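Local atomic coordinates of Fe(2+) transporter FeoB (Legionella pneumophila, PDB entry 3IBY), a protein that probably transports ferrous iron across the bacterial inner membrane in a GTP-driven uptake system. Residues T2-G8 and Y84-V90; E37-G41 and E51-L55. One frame throughout, in Å; residues are numbered along the deposited sequence.

Interaction 1: T2-G8 and Y84-V90; sequences THALLIG and YDCIINV
Strands 3-8 and 86-90 are parallel neighbours in the central sheet of the FeoB G domain, a P-loop GTPase fold; their ladder is built by His-3, Leu-5 and Ile-7 on one strand and Cys-86, Ile-88 and Val-90 on the other, with Asp-85 at its start. Leu-5 N donates to Cys-86 O (3.0 Å) and Ile-88 N to Leu-5 O (2.9 Å), the latter almost straight at 175°. Ile-7 repeats the pattern, taking Ile-88 O through its N and giving its O to Val-90 N. At the start His-3 O receives two N-H groups, from Asp-85 (2.7 Å) and Cys-86 (3.2 Å), while Asp-85 OD2 turns its anti lone pair to His-3 N (2.8 Å).

On one face of the sheet Leu-5 CD1 lies over one face of the Tyr-84 ring, the two side chains crossing at about a right angle, and farther along Ile-7 CG1 meets Ile-87 CG2 at 3.5 Å. Buried Asn-89 shares this face, its ND2 hydrogen-bonded to Thr-103. The other face holds Ala-4, Cys-86, Leu-6, Ile-88 and Val-90. There Leu-6, with CG anti to its backbone N (chi1 -174°), sets CD1 against both Ile-88 CG2 (3.6 Å) and Val-90 CG2 (3.4 Å), beneath helix 14-22. Gly-8 belongs to the predicted GTP-binding loop. Backbone polar groups thus pair between two largely apolar layers, leaving the carboxylate of Asp-85 to fasten the exposed end.

Interaction 2: E37-G41 and E51-L55; sequences EKKTG and EITDL
Thr-40 and Thr-53 form a non-hydrogen-bonded pair in the beta hairpin of strands 37-45 and 48-54, which belongs to the central sheet of the G domain. The close part of the contact is at Gly-41 and Ile-52, whose backbones exchange two bonds: Gly-41 N to Ile-52 O at 2.9 Å and Ile-52 N to Gly-41 O at 2.7 Å. The first lies in the carbonyl plane; in the second the donor is tilted 22° from it. Gly-41 is buried, and the side chain of Ile-52 runs on from the hairpin to Phe-18 and Leu-21 of helix 14-22.

Beside this pair the two threonine side chains lie alongside each other and point the same way, joined by contact between Thr-40 CG2 and Thr-53 OG1 (3.9 Å). With CG anti to the backbone N (chi1 173°) and the rest of its chain extended, Lys-38 brings CE against Thr-53 CG2, also at 3.9 Å.

The pairing slackens toward Lys-39 and Asp-54. Asp-54 N still donates to Lys-39 O at 3.1 Å, but the return link is made through a water. The carboxylate of Asp-54 looks to an outside partner, OD1 forming a salt bridge with Lys-14 of the P-loop; both residues are predicted to contribute to GTP binding. Lys-39, partly exposed, keeps its ammonium 4.7 Å from Asp-54 OD2, measured from NZ, so any attraction is probably modest. At this looser end the water accepts from Lys-39 N at 3.2 Å and donates to Asp-54 O at 2.6 Å.

Interactions 1 and 2 belong to one continuous sheet, in which strand 3-8 is the direct neighbour of strand 48-54. Backbone contacts join them: Ala-4 N lies 2.8 Å from Glu-51 O, and Leu-6 N the same distance from Thr-53 O, both probable hydrogen bonds. Interaction 1 is the buried core pair, parallel and lined mainly by aliphatic side chains; interaction 2 is partly buried, antiparallel and nearer the sheet's edge, with threonines, lysines and a bridging water. The two also converge on the predicted nucleotide site, where Leu-6 of 2-8 packs on Asp-54 of 51-55 and both touch Lys-14.

Interaction 1: T2-G8 and Y84-V90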
ATOM      1  N   THR A   2     -14.647  -1.186 -13.026  1.00 12.02           N
ATOM      2  CA  THR A   2     -14.057  -0.691 -11.766  1.00 11.92           C
ATOM      3  C   THR A   2     -12.579  -1.066 -11.774  1.00 11.75           C
ATOM      4  O   THR A   2     -12.208  -2.164 -12.158  1.00 11.45           O
ATOM      5  CB  THR A   2     -14.806  -1.212 -10.489  1.00 11.86           C
ATOM      6  OG1 THR A   2     -13.958  -2.082  -9.750  1.00  9.76           O
ATOM      7  CG2 THR A   2     -16.105  -1.931 -10.840  1.00 12.34           C
ATOM      8  N   HIS A   3     -11.742  -0.132 -11.337  1.00 12.13           N
ATOM      9  CA  HIS A   3     -10.311  -0.173 -11.638  1.00 12.14           C
ATOM     10  C   HIS A   3      -9.480  -0.355 -10.387  1.00 12.17           C
ATOM     11  O   HIS A   3      -9.554   0.439  -9.434  1.00 11.81           O
ATOM     12  CB  HIS A   3      -9.899   1.119 -12.364  1.00 12.50           C
ATOM     13  CG  HIS A   3      -8.438   1.213 -12.657  1.00 11.64           C
ATOM     14  ND1 HIS A   3      -7.653   0.108 -12.916  1.00 14.50           N
ATOM     15  CD2 HIS A   3      -7.624   2.278 -12.759  1.00  9.92           C
ATOM     16  CE1 HIS A   3      -6.410   0.492 -13.151  1.00 12.31           C
ATOM     17  NE2 HIS A   3      -6.367   1.804 -13.048  1.00 12.94           N
ATOM     18  N   ALA A   4      -8.671  -1.402 -10.408  1.00 12.31           N
ATOM     19  CA  ALA A   4      -7.927  -1.831  -9.216  1.00 11.99           C
ATOM     20  C   ALA A   4      -6.438  -1.795  -9.483  1.00 11.55           C
ATOM     21  O   ALA A   4      -5.972  -2.400 -10.428  1.00 11.47           O
ATOM     22  CB  ALA A   4      -8.351  -3.226  -8.817  1.00 11.37           C
ATOM     23  N   LEU A   5      -5.698  -1.046  -8.678  1.00 11.60           N
ATOM     24  CA  LEU A   5      -4.234  -1.121  -8.709  1.00 11.55           C
ATOM     25  C   LEU A   5      -3.789  -2.332  -7.874  1.00 11.57           C
ATOM     26  O   LEU A   5      -4.358  -2.581  -6.809  1.00 10.58           O
ATOM     27  CB  LEU A   5      -3.590   0.117  -8.099  1.00 10.72           C
ATOM     28  CG  LEU A   5      -3.961   1.467  -8.647  1.00 12.02           C
ATOM     29  CD1 LEU A   5      -3.189   2.591  -7.878  1.00 11.32           C
ATOM     30  CD2 LEU A   5      -3.707   1.499 -10.151  1.00 11.53           C
ATOM     31  N   LEU A   6      -2.775  -3.056  -8.359  1.00 12.20           N
ATOM     32  CA  LEU A   6      -2.168  -4.171  -7.600  1.00 13.08           C
ATOM     33  C   LEU A   6      -0.750  -3.785  -7.108  1.00 12.97           C
ATOM     34  O   LEU A   6       0.145  -3.451  -7.897  1.00 13.52           O
ATOM     35  CB  LEU A   6      -2.150  -5.430  -8.476  1.00 13.26           C
ATOM     36  CG  LEU A   6      -1.713  -6.793  -7.945  1.00 14.21           C
ATOM     37  CD1 LEU A   6      -2.668  -7.358  -6.850  1.00 10.59           C
ATOM     38  CD2 LEU A   6      -1.559  -7.756  -9.190  1.00 12.63           C
ATOM     39  N   ILE A   7      -0.574  -3.802  -5.789  1.00 13.43           N
ATOM     40  CA  ILE A   7       0.615  -3.245  -5.140  1.00 13.27           C
ATOM     41  C   ILE A   7       1.184  -4.168  -4.082  1.00 13.24           C
ATOM     42  O   ILE A   7       0.434  -4.777  -3.304  1.00 13.87           O
ATOM     43  CB  ILE A   7       0.283  -1.924  -4.382  1.00 13.23           C
ATOM     44  CG1 ILE A   7      -0.735  -1.102  -5.171  1.00 13.23           C
ATOM     45  CG2 ILE A   7       1.544  -1.139  -4.105  1.00 11.15           C
ATOM     46  CD1 ILE A   7      -0.781   0.370  -4.804  1.00 14.75           C
ATOM     47  N   GLY A   8       2.510  -4.222  -4.009  1.00 12.97           N
ATOM     48  CA  GLY A   8       3.189  -4.887  -2.885  1.00 11.96           C
ATOM     49  C   GLY A   8       4.694  -4.660  -2.865  1.00 11.69           C
ATOM     50  O   GLY A   8       5.232  -3.815  -3.565  1.00 12.05           O
ATOM     51  N   TYR A  84      -8.084   5.305 -10.082  1.00 11.24           N
ATOM     52  CA  TYR A  84      -8.395   3.967  -9.643  1.00 10.32           C
ATOM     53  C   TYR A  84      -9.413   3.973  -8.500  1.00 10.74           C
ATOM     54  O   TYR A  84      -9.492   4.929  -7.724  1.00 11.38           O
ATOM     55  CB  TYR A  84      -7.094   3.296  -9.205  1.00 10.92           C
ATOM     56  CG  TYR A  84      -6.325   3.976  -8.079  1.00 10.54           C
ATOM     57  CD1 TYR A  84      -5.381   4.986  -8.341  1.00 11.11           C
ATOM     58  CD2 TYR A  84      -6.510   3.593  -6.760  1.00 10.34           C
ATOM     59  CE1 TYR A  84      -4.669   5.597  -7.308  1.00  9.13           C
ATOM     60  CE2 TYR A  84      -5.797   4.195  -5.732  1.00  9.24           C
ATOM     61  CZ  TYR A  84      -4.892   5.199  -6.012  1.00  9.21           C
ATOM     62  OH  TYR A  84      -4.207   5.778  -4.971  1.00  9.15           O
ATOM     63  N   ASP A  85     -10.185   2.896  -8.393  1.00 10.90           N
ATOM     64  CA  ASP A  85     -11.273   2.807  -7.446  1.00 10.98           C
ATOM     65  C   ASP A  85     -10.830   2.094  -6.198  1.00 11.53           C
ATOM     66  O   ASP A  85     -11.341   2.379  -5.121  1.00 11.92           O
ATOM     67  CB  ASP A  85     -12.484   2.080  -8.061  1.00 10.81           C
ATOM     68  CG  ASP A  85     -13.010   2.782  -9.288  1.00  9.96           C
ATOM     69  OD1 ASP A  85     -13.370   3.976  -9.147  1.00  6.70           O
ATOM     70  OD2 ASP A  85     -13.028   2.150 -10.380  1.00  7.15           O
ATOM     71  N   CYS A  86      -9.910   1.149  -6.319  1.00 12.18           N
ATOM     72  CA  CYS A  86      -9.401   0.489  -5.101  1.00 13.27           C
ATOM     73  C   CYS A  86      -8.016  -0.119  -5.276  1.00 12.80           C
ATOM     74  O   CYS A  86      -7.520  -0.206  -6.411  1.00 13.40           O
ATOM     75  CB  CYS A  86     -10.375  -0.602  -4.683  1.00 13.94           C
ATOM     76  SG  CYS A  86     -10.544  -1.719  -6.025  1.00 14.86           S
ATOM     77  N   ILE A  87      -7.403  -0.533  -4.161  1.00 12.34           N
ATOM     78  CA  ILE A  87      -6.083  -1.213  -4.188  1.00 12.30           C
ATOM     79  C   ILE A  87      -6.166  -2.612  -3.631  1.00 11.57           C
ATOM     80  O   ILE A  87      -6.820  -2.860  -2.612  1.00 11.75           O
ATOM     81  CB  ILE A  87      -5.022  -0.466  -3.368  1.00 12.55           C
ATOM     82  CG1 ILE A  87      -4.751   0.912  -3.973  1.00 13.75           C
ATOM     83  CG2 ILE A  87      -3.722  -1.239  -3.296  1.00 12.08           C
ATOM     84  CD1 ILE A  87      -4.457   1.992  -2.875  1.00 13.98           C
ATOM     85  N   ILE A  88      -5.478  -3.508  -4.313  1.00 10.69           N
ATOM     86  CA  ILE A  88      -5.268  -4.851  -3.847  1.00 10.66           C
ATOM     87  C   ILE A  88      -3.825  -4.913  -3.401  1.00 12.02           C
ATOM     88  O   ILE A  88      -2.864  -4.972  -4.226  1.00 13.50           O
ATOM     89  CB  ILE A  88      -5.499  -5.920  -4.937  1.00 10.07           C
ATOM     90  CG1 ILE A  88      -6.922  -5.849  -5.472  1.00  9.51           C
ATOM     91  CG2 ILE A  88      -5.273  -7.297  -4.367  1.00  7.53           C
ATOM     92  CD1 ILE A  88      -7.106  -6.728  -6.738  1.00 10.21           C
ATOM     93  N   ASN A  89      -3.655  -4.858  -2.091  1.00 12.21           N
ATOM     94  CA  ASN A  89      -2.349  -4.908  -1.496  1.00 11.77           C
ATOM     95  C   ASN A  89      -2.046  -6.385  -1.279  1.00 12.04           C
ATOM     96  O   ASN A  89      -2.681  -7.067  -0.469  1.00 11.73           O
ATOM     97  CB  ASN A  89      -2.394  -4.099  -0.209  1.00 11.60           C
ATOM     98  CG  ASN A  89      -1.124  -4.164   0.582  1.00 12.35           C
ATOM     99  OD1 ASN A  89      -0.039  -4.472   0.051  1.00 13.33           O
ATOM    100  ND2 ASN A  89      -1.239  -3.867   1.875  1.00  8.18           N
ATOM    101  N   VAL A  90      -1.086  -6.887  -2.046  1.00 12.78           N
ATOM    102  CA  VAL A  90      -0.580  -8.259  -1.876  1.00 12.42           C
ATOM    103  C   VAL A  90       0.538  -8.326  -0.879  1.00 12.08           C
ATOM    104  O   VAL A  90       1.581  -7.717  -1.063  1.00 10.65           O
ATOM    105  CB  VAL A  90       0.061  -8.852  -3.141  1.00 12.58           C
ATOM    106  CG1 VAL A  90      -0.083 -10.377  -3.098  1.00 12.20           C
ATOM    107  CG2 VAL A  90      -0.539  -8.296  -4.329  1.00 13.06           C
TER

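Interaction 2: E37-G41 and E51-L55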
ATOM      1  N   GLU A  37       8.158  -1.618 -18.107  1.00 12.09           N
ATOM      2  CA  GLU A  37       7.061  -2.267 -18.792  1.00 11.41           C
ATOM      3  C   GLU A  37       5.880  -2.198 -17.903  1.00 11.19           C
ATOM      4  O   GLU A  37       6.006  -2.366 -16.710  1.00 11.61           O
ATOM      5  CB  GLU A  37       7.440  -3.709 -19.159  1.00 11.31           C
ATOM      6  CG  GLU A  37       8.636  -3.710 -20.155  1.00 12.37           C
ATOM      7  CD  GLU A  37       8.973  -5.049 -20.763  1.00 15.45           C
ATOM      8  OE1 GLU A  37       8.708  -6.092 -20.113  1.00 22.84           O
ATOM      9  OE2 GLU A  37       9.520  -5.071 -21.888  1.00 16.73           O
ATOM     10  N   LYS A  38       4.722  -1.883 -18.452  1.00 11.79           N
ATOM     11  CA  LYS A  38       3.505  -1.837 -17.635  1.00 12.61           C
ATOM     12  C   LYS A  38       2.678  -3.030 -18.010  1.00 12.78           C
ATOM     13  O   LYS A  38       2.582  -3.352 -19.177  1.00 13.57           O
ATOM     14  CB  LYS A  38       2.776  -0.529 -17.915  1.00 12.53           C
ATOM     15  CG  LYS A  38       1.429  -0.351 -17.301  1.00 11.74           C
ATOM     16  CD  LYS A  38       0.775   0.941 -17.818  1.00 11.65           C
ATOM     17  CE  LYS A  38      -0.648   1.167 -17.246  1.00 12.41           C
ATOM     18  NZ  LYS A  38      -0.990   2.577 -17.128  1.00 11.08           N
ATOM     19  N   LYS A  39       2.084  -3.707 -17.044  1.00 13.82           N
ATOM     20  CA  LYS A  39       1.195  -4.833 -17.369  1.00 14.21           C
ATOM     21  C   LYS A  39      -0.169  -4.444 -16.913  1.00 14.03           C
ATOM     22  O   LYS A  39      -0.341  -3.993 -15.766  1.00 13.91           O
ATOM     23  CB  LYS A  39       1.604  -6.104 -16.650  1.00 14.68           C
ATOM     24  CG  LYS A  39       2.764  -6.916 -17.313  1.00 17.36           C
ATOM     25  CD  LYS A  39       4.167  -6.527 -16.792  1.00 20.11           C
ATOM     26  CE  LYS A  39       5.143  -7.745 -16.759  1.00 22.83           C
ATOM     27  NZ  LYS A  39       5.136  -8.488 -15.428  1.00 24.66           N
ATOM     28  N   THR A  40      -1.144  -4.593 -17.808  1.00 13.53           N
ATOM     29  CA  THR A  40      -2.529  -4.292 -17.476  1.00 13.25           C
ATOM     30  C   THR A  40      -3.342  -5.516 -17.853  1.00 13.53           C
ATOM     31  O   THR A  40      -2.966  -6.258 -18.736  1.00 13.70           O
ATOM     32  CB  THR A  40      -3.037  -3.039 -18.215  1.00 13.41           C
ATOM     33  OG1 THR A  40      -2.820  -3.203 -19.633  1.00 14.32           O
ATOM     34  CG2 THR A  40      -2.331  -1.725 -17.690  1.00 11.30           C
ATOM     35  N   GLY A  41      -4.427  -5.753 -17.137  1.00 13.90           N
ATOM     36  CA  GLY A  41      -5.386  -6.771 -17.525  1.00 13.93           C
ATOM     37  C   GLY A  41      -6.796  -6.580 -16.935  1.00 14.08           C
ATOM     38  O   GLY A  41      -7.089  -5.607 -16.253  1.00 13.53           O
ATOM     39  N   GLU A  51     -10.798  -3.954 -14.075  1.00 11.63           N
ATOM     40  CA  GLU A  51      -9.543  -3.692 -14.752  1.00 12.65           C
ATOM     41  C   GLU A  51      -8.496  -3.615 -13.674  1.00 12.11           C
ATOM     42  O   GLU A  51      -8.793  -3.189 -12.561  1.00 11.47           O
ATOM     43  CB  GLU A  51      -9.582  -2.387 -15.531  1.00 13.93           C
ATOM     44  CG  GLU A  51     -10.871  -2.126 -16.266  1.00 15.75           C
ATOM     45  CD  GLU A  51     -10.861  -0.795 -16.991  1.00 20.30           C
ATOM     46  OE1 GLU A  51     -11.052   0.256 -16.291  1.00 21.27           O
ATOM     47  OE2 GLU A  51     -10.685  -0.818 -18.252  1.00 21.95           O
ATOM     48  N   ILE A  52      -7.288  -4.040 -14.016  1.00 11.71           N
ATOM     49  CA  ILE A  52      -6.189  -4.153 -13.070  1.00 11.73           C
ATOM     50  C   ILE A  52      -4.906  -3.638 -13.683  1.00 11.06           C
ATOM     51  O   ILE A  52      -4.547  -4.022 -14.836  1.00 10.61           O
ATOM     52  CB  ILE A  52      -5.904  -5.604 -12.591  1.00 11.85           C
ATOM     53  CG1 ILE A  52      -7.041  -6.135 -11.775  1.00 13.62           C
ATOM     54  CG2 ILE A  52      -4.651  -5.662 -11.684  1.00 11.31           C
ATOM     55  CD1 ILE A  52      -6.620  -6.874 -10.545  1.00 14.61           C
ATOM     56  N   THR A  53      -4.230  -2.796 -12.898  1.00 10.16           N
ATOM     57  CA  THR A  53      -2.953  -2.318 -13.271  1.00 10.62           C
ATOM     58  C   THR A  53      -1.958  -2.807 -12.255  1.00 11.19           C
ATOM     59  O   THR A  53      -2.104  -2.578 -11.023  1.00 12.27           O
ATOM     60  CB  THR A  53      -2.918  -0.832 -13.378  1.00 10.89           C
ATOM     61  OG1 THR A  53      -3.867  -0.386 -14.370  1.00 11.17           O
ATOM     62  CG2 THR A  53      -1.540  -0.412 -13.775  1.00 10.82           C
ATOM     63  N   ASP A  54      -0.948  -3.503 -12.759  1.00 10.88           N
ATOM     64  CA  ASP A  54       0.101  -3.970 -11.901  1.00 11.77           C
ATOM     65  C   ASP A  54       1.118  -2.876 -11.636  1.00 11.83           C
ATOM     66  O   ASP A  54       1.633  -2.293 -12.594  1.00 12.58           O
ATOM     67  CB  ASP A  54       0.853  -5.121 -12.542  1.00 11.40           C
ATOM     68  CG  ASP A  54       1.712  -5.841 -11.560  1.00 13.05           C
ATOM     69  OD1 ASP A  54       1.468  -5.746 -10.307  1.00 14.40           O
ATOM     70  OD2 ASP A  54       2.596  -6.558 -12.039  1.00 15.73           O
ATOM     71  N   LEU A  55       1.451  -2.637 -10.358  1.00 11.57           N
ATOM     72  CA  LEU A  55       2.547  -1.707 -10.031  1.00 10.70           C
ATOM     73  C   LEU A  55       3.751  -2.455  -9.632  1.00  9.67           C
ATOM     74  O   LEU A  55       3.618  -3.447  -8.985  1.00  8.90           O
ATOM     75  CB  LEU A  55       2.199  -0.787  -8.893  1.00 10.70           C
ATOM     76  CG  LEU A  55       1.024   0.109  -9.166  1.00 10.85           C
ATOM     77  CD1 LEU A  55       1.079   1.136  -8.124  1.00 10.37           C
ATOM     78  CD2 LEU A  55       1.043   0.705 -10.643  1.00 11.15           C
TER
HETATM   79  O   HOH W   1       3.490  -2.835 -14.293  1.00  7.29           O